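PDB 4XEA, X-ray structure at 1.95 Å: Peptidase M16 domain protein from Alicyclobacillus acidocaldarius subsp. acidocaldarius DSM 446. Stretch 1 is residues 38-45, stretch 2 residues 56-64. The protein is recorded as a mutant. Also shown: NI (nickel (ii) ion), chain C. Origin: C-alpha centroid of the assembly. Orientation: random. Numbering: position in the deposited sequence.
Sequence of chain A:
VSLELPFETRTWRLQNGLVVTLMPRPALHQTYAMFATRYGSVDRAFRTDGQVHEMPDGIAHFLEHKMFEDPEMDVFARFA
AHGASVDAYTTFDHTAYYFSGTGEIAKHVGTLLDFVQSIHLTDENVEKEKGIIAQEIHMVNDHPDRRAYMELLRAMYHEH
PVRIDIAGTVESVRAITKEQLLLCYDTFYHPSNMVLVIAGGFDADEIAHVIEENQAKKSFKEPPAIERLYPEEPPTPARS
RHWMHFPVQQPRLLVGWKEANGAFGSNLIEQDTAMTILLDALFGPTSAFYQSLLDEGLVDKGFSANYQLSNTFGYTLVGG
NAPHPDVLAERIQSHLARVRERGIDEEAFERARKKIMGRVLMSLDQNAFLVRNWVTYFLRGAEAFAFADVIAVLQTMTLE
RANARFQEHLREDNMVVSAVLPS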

# COMPACT_ATOMS: atom_id res chain seq x y z
N ARG A 38 11.95 0.03 -22.92
CA ARG A 38 13.34 -0.03 -22.43
C ARG A 38 14.07 1.31 -22.66
O ARG A 38 15.00 1.43 -23.50
CB ARG A 38 14.08 -1.16 -23.13
CG ARG A 38 15.39 -1.55 -22.51
CD ARG A 38 16.10 -2.67 -23.28
NE ARG A 38 15.40 -3.97 -23.34
CZ ARG A 38 14.64 -4.42 -24.34
NH1 ARG A 38 14.35 -3.65 -25.39
NH2 ARG A 38 14.12 -5.65 -24.27
N TYR A 39 13.66 2.28 -21.87
CA TYR A 39 14.14 3.66 -21.92
C TYR A 39 13.76 4.31 -20.60
O TYR A 39 12.58 4.32 -20.21
CB TYR A 39 13.48 4.41 -23.06
CG TYR A 39 13.89 5.87 -23.17
CD1 TYR A 39 15.22 6.24 -23.17
CD2 TYR A 39 12.94 6.87 -23.30
CE1 TYR A 39 15.62 7.56 -23.29
CE2 TYR A 39 13.32 8.21 -23.43
CZ TYR A 39 14.66 8.53 -23.45
OH TYR A 39 15.04 9.83 -23.60
N GLY A 40 14.74 4.86 -19.89
CA GLY A 40 14.43 5.57 -18.65
C GLY A 40 15.35 6.73 -18.41
O GLY A 40 16.05 7.15 -19.32
N SER A 41 15.38 7.19 -17.16
CA SER A 41 16.10 8.42 -16.80
C SER A 41 17.60 8.33 -17.05
O SER A 41 18.23 9.38 -17.30
CB SER A 41 15.84 8.85 -15.34
OG SER A 41 16.34 7.91 -14.39
N VAL A 42 18.17 7.12 -16.98
CA VAL A 42 19.61 7.00 -17.10
C VAL A 42 20.13 6.91 -18.53
O VAL A 42 21.33 6.95 -18.73
CB VAL A 42 20.23 5.90 -16.22
CG1 VAL A 42 19.88 6.15 -14.71
CG2 VAL A 42 19.87 4.49 -16.71
N ASP A 43 19.22 6.83 -19.51
CA ASP A 43 19.60 6.75 -20.92
C ASP A 43 19.89 8.14 -21.46
O ASP A 43 19.20 8.64 -22.35
CB ASP A 43 18.50 6.04 -21.72
CG ASP A 43 18.43 4.58 -21.41
OD1 ASP A 43 19.45 3.91 -21.71
OD2 ASP A 43 17.37 4.12 -20.87
N ARG A 44 20.90 8.79 -20.88
CA ARG A 44 21.29 10.14 -21.26
C ARG A 44 21.96 10.17 -22.64
O ARG A 44 21.78 11.12 -23.40
CB ARG A 44 22.27 10.68 -20.21
CG ARG A 44 22.81 12.06 -20.48
CD ARG A 44 23.95 12.41 -19.52
NE ARG A 44 23.47 12.67 -18.17
CZ ARG A 44 24.23 12.67 -17.08
NH1 ARG A 44 25.53 12.34 -17.14
NH2 ARG A 44 23.67 12.95 -15.90
N ALA A 45 22.78 9.18 -22.94
CA ALA A 45 23.53 9.18 -24.19
C ALA A 45 23.34 7.86 -24.93
O ALA A 45 23.18 6.78 -24.31
CB ALA A 45 25.04 9.43 -23.92
N PRO A 56 19.96 16.38 -22.58
CA PRO A 56 19.74 16.89 -21.24
C PRO A 56 18.99 15.88 -20.43
O PRO A 56 18.16 15.13 -20.97
CB PRO A 56 18.83 18.12 -21.47
CG PRO A 56 18.93 18.42 -22.91
CD PRO A 56 19.18 17.12 -23.58
N ASP A 57 19.26 15.84 -19.13
CA ASP A 57 18.53 14.96 -18.25
C ASP A 57 17.06 15.32 -18.19
O ASP A 57 16.70 16.50 -18.25
CB ASP A 57 19.18 14.95 -16.87
CG ASP A 57 20.49 14.17 -16.84
OD1 ASP A 57 20.57 13.11 -17.52
OD2 ASP A 57 21.44 14.61 -16.18
N GLY A 58 16.20 14.30 -18.09
CA GLY A 58 14.78 14.55 -17.89
C GLY A 58 13.88 14.06 -18.99
O GLY A 58 12.67 14.16 -18.86
N ILE A 59 14.43 13.50 -20.08
CA ILE A 59 13.61 13.28 -21.26
C ILE A 59 12.63 12.15 -21.13
O ILE A 59 11.48 12.34 -21.52
CB ILE A 59 14.42 13.20 -22.60
CG1 ILE A 59 15.02 14.58 -22.87
CG2 ILE A 59 13.48 12.83 -23.78
CD1 ILE A 59 15.82 14.69 -24.18
N ALA A 60 13.06 11.00 -20.60
CA ALA A 60 12.15 9.88 -20.37
C ALA A 60 10.88 10.35 -19.64
O ALA A 60 9.75 10.04 -20.04
CB ALA A 60 12.82 8.73 -19.62
N HIS A 61 11.09 11.16 -18.61
CA HIS A 61 10.00 11.61 -17.73
C HIS A 61 9.14 12.71 -18.37
O HIS A 61 7.92 12.77 -18.17
CB HIS A 61 10.62 12.07 -16.42
CG HIS A 61 9.70 12.82 -15.55
ND1 HIS A 61 9.68 14.20 -15.52
CD2 HIS A 61 8.73 12.41 -14.70
CE1 HIS A 61 8.76 14.61 -14.68
NE2 HIS A 61 8.19 13.54 -14.15
N PHE A 62 9.78 13.59 -19.14
CA PHE A 62 9.06 14.59 -19.96
C PHE A 62 8.09 13.88 -20.95
O PHE A 62 6.90 14.24 -21.06
CB PHE A 62 10.09 15.45 -20.70
CG PHE A 62 9.60 16.82 -21.09
CD1 PHE A 62 8.55 16.98 -21.96
CD2 PHE A 62 10.25 17.96 -20.62
CE1 PHE A 62 8.12 18.25 -22.34
CE2 PHE A 62 9.82 19.23 -20.99
CZ PHE A 62 8.76 19.37 -21.84
N LEU A 63 8.59 12.87 -21.65
CA LEU A 63 7.75 12.10 -22.57
C LEU A 63 6.59 11.43 -21.82
O LEU A 63 5.45 11.42 -22.31
CB LEU A 63 8.57 11.05 -23.33
CG LEU A 63 9.59 11.56 -24.35
CD1 LEU A 63 10.35 10.37 -24.90
CD2 LEU A 63 8.86 12.37 -25.50
N GLU A 64 6.85 10.94 -20.61
CA GLU A 64 5.79 10.34 -19.80
C GLU A 64 4.68 11.32 -19.56
O GLU A 64 3.51 10.97 -19.67
CB GLU A 64 6.34 9.79 -18.46
CG GLU A 64 5.26 9.14 -17.57
CD GLU A 64 5.44 9.54 -16.10
OE1 GLU A 64 6.53 9.33 -15.54
OE2 GLU A 64 4.51 10.10 -15.53
NI NI C . 6.18 13.68 -13.20
O HOH W 1 15.88 10.02 -20.11
O HOH W 2 16.56 11.72 -17.35
O HOH W 3 19.16 11.41 -18.98
O HOH W 4 4.04 13.39 -12.07

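A loop without regular secondary structure, residues 38-45, lies against the start of a helix, and the two stretches bury 335 Å² between them. The backbones come closest where Gly40 faces Ala60, with 5.2 Å from Gly40 CA to Ala60 CA; farther along, Arg44 CA and Asp57 CA are 6.3 Å apart. No direct backbone hydrogen bond joins the stretches, so side chains and three waters make the connection.

Tyr39 supplies the apolar end of the contact. Its CA-to-CB bond points toward the helix, and the t rotamer (chi1 179°), with chi2 at 50°, carries the ring over the first helical turn with one face on Ala60. The methyl CB of Ala60 lies 4.2 Å from the centroid of the Tyr39 ring and 24° off its normal, a CH-pi contact in which a slightly polarized C-H group meets the aromatic electron cloud. Ile59 and Leu63 meet the ring edge instead: Ile59 CG2 is 3.4 Å from Tyr39 OH, and Leu63 CD1 is 4.0 Å from Tyr39 CE2. Both aliphatic side chains adopt the m,t conformation common for such residues in helices.

Ala60 also points its CB toward the loop, where the methyl reaches Gly40 C at 3.4 Å and Ser41 N at 3.9 Å. Its small side chain thus touches both the aromatic ring and the loop backbone. Gly40 begins a type I turn that ends at Asp43, closed by Asp43 N to Gly40 O at 3.2 Å. The m rotamer of Asp43 (chi1 -71°) folds its carboxylate back across this turn, so that OD2 accepts a hydrogen bond from Gly40 N at 2.9 Å; this side chain braces the loop internally and does not touch the helix.

At the polar end, Arg44 and Asp57 form a two-pronged salt bridge. Their CA-to-CB bonds point sideways, but the ends of both side chains come nearer the opposing stretch. Arg44 is extended through chi1 and chi2 (178° and -170°, both t), then turns at chi3 (-72°, m), while Asp57 takes an m rotamer (chi1 -75°). The carboxylate meets the guanidinium edge: Arg44 NE donates to Asp57 OD1 at 3.0 Å and 170°, and Arg44 NH2 to Asp57 OD2 at 2.8 Å and 140°. Charge attraction and paired hydrogen bonds therefore act together.

Waters fill the gap between these ends. Water 1 donates to Gly40 O and accepts from Ala60 N, both at 3.0 Å; water 2 donates to Ser41 O at 2.9 Å and accepts from Gly58 N at 2.7 Å. Water 3 links Ser41 O (2.8 Å) to Asp57 OD1 (2.6 Å), donating to both. Gly58 is the helix N-cap residue; at its phi/psi of 117°/-3°, a CB would be jammed against the preceding carbonyl oxygen. On the helix, the end of His61 leads away from the loop, its t rotamer (chi1 167°) placing NE2 2.2 Å from the nickel ion NI.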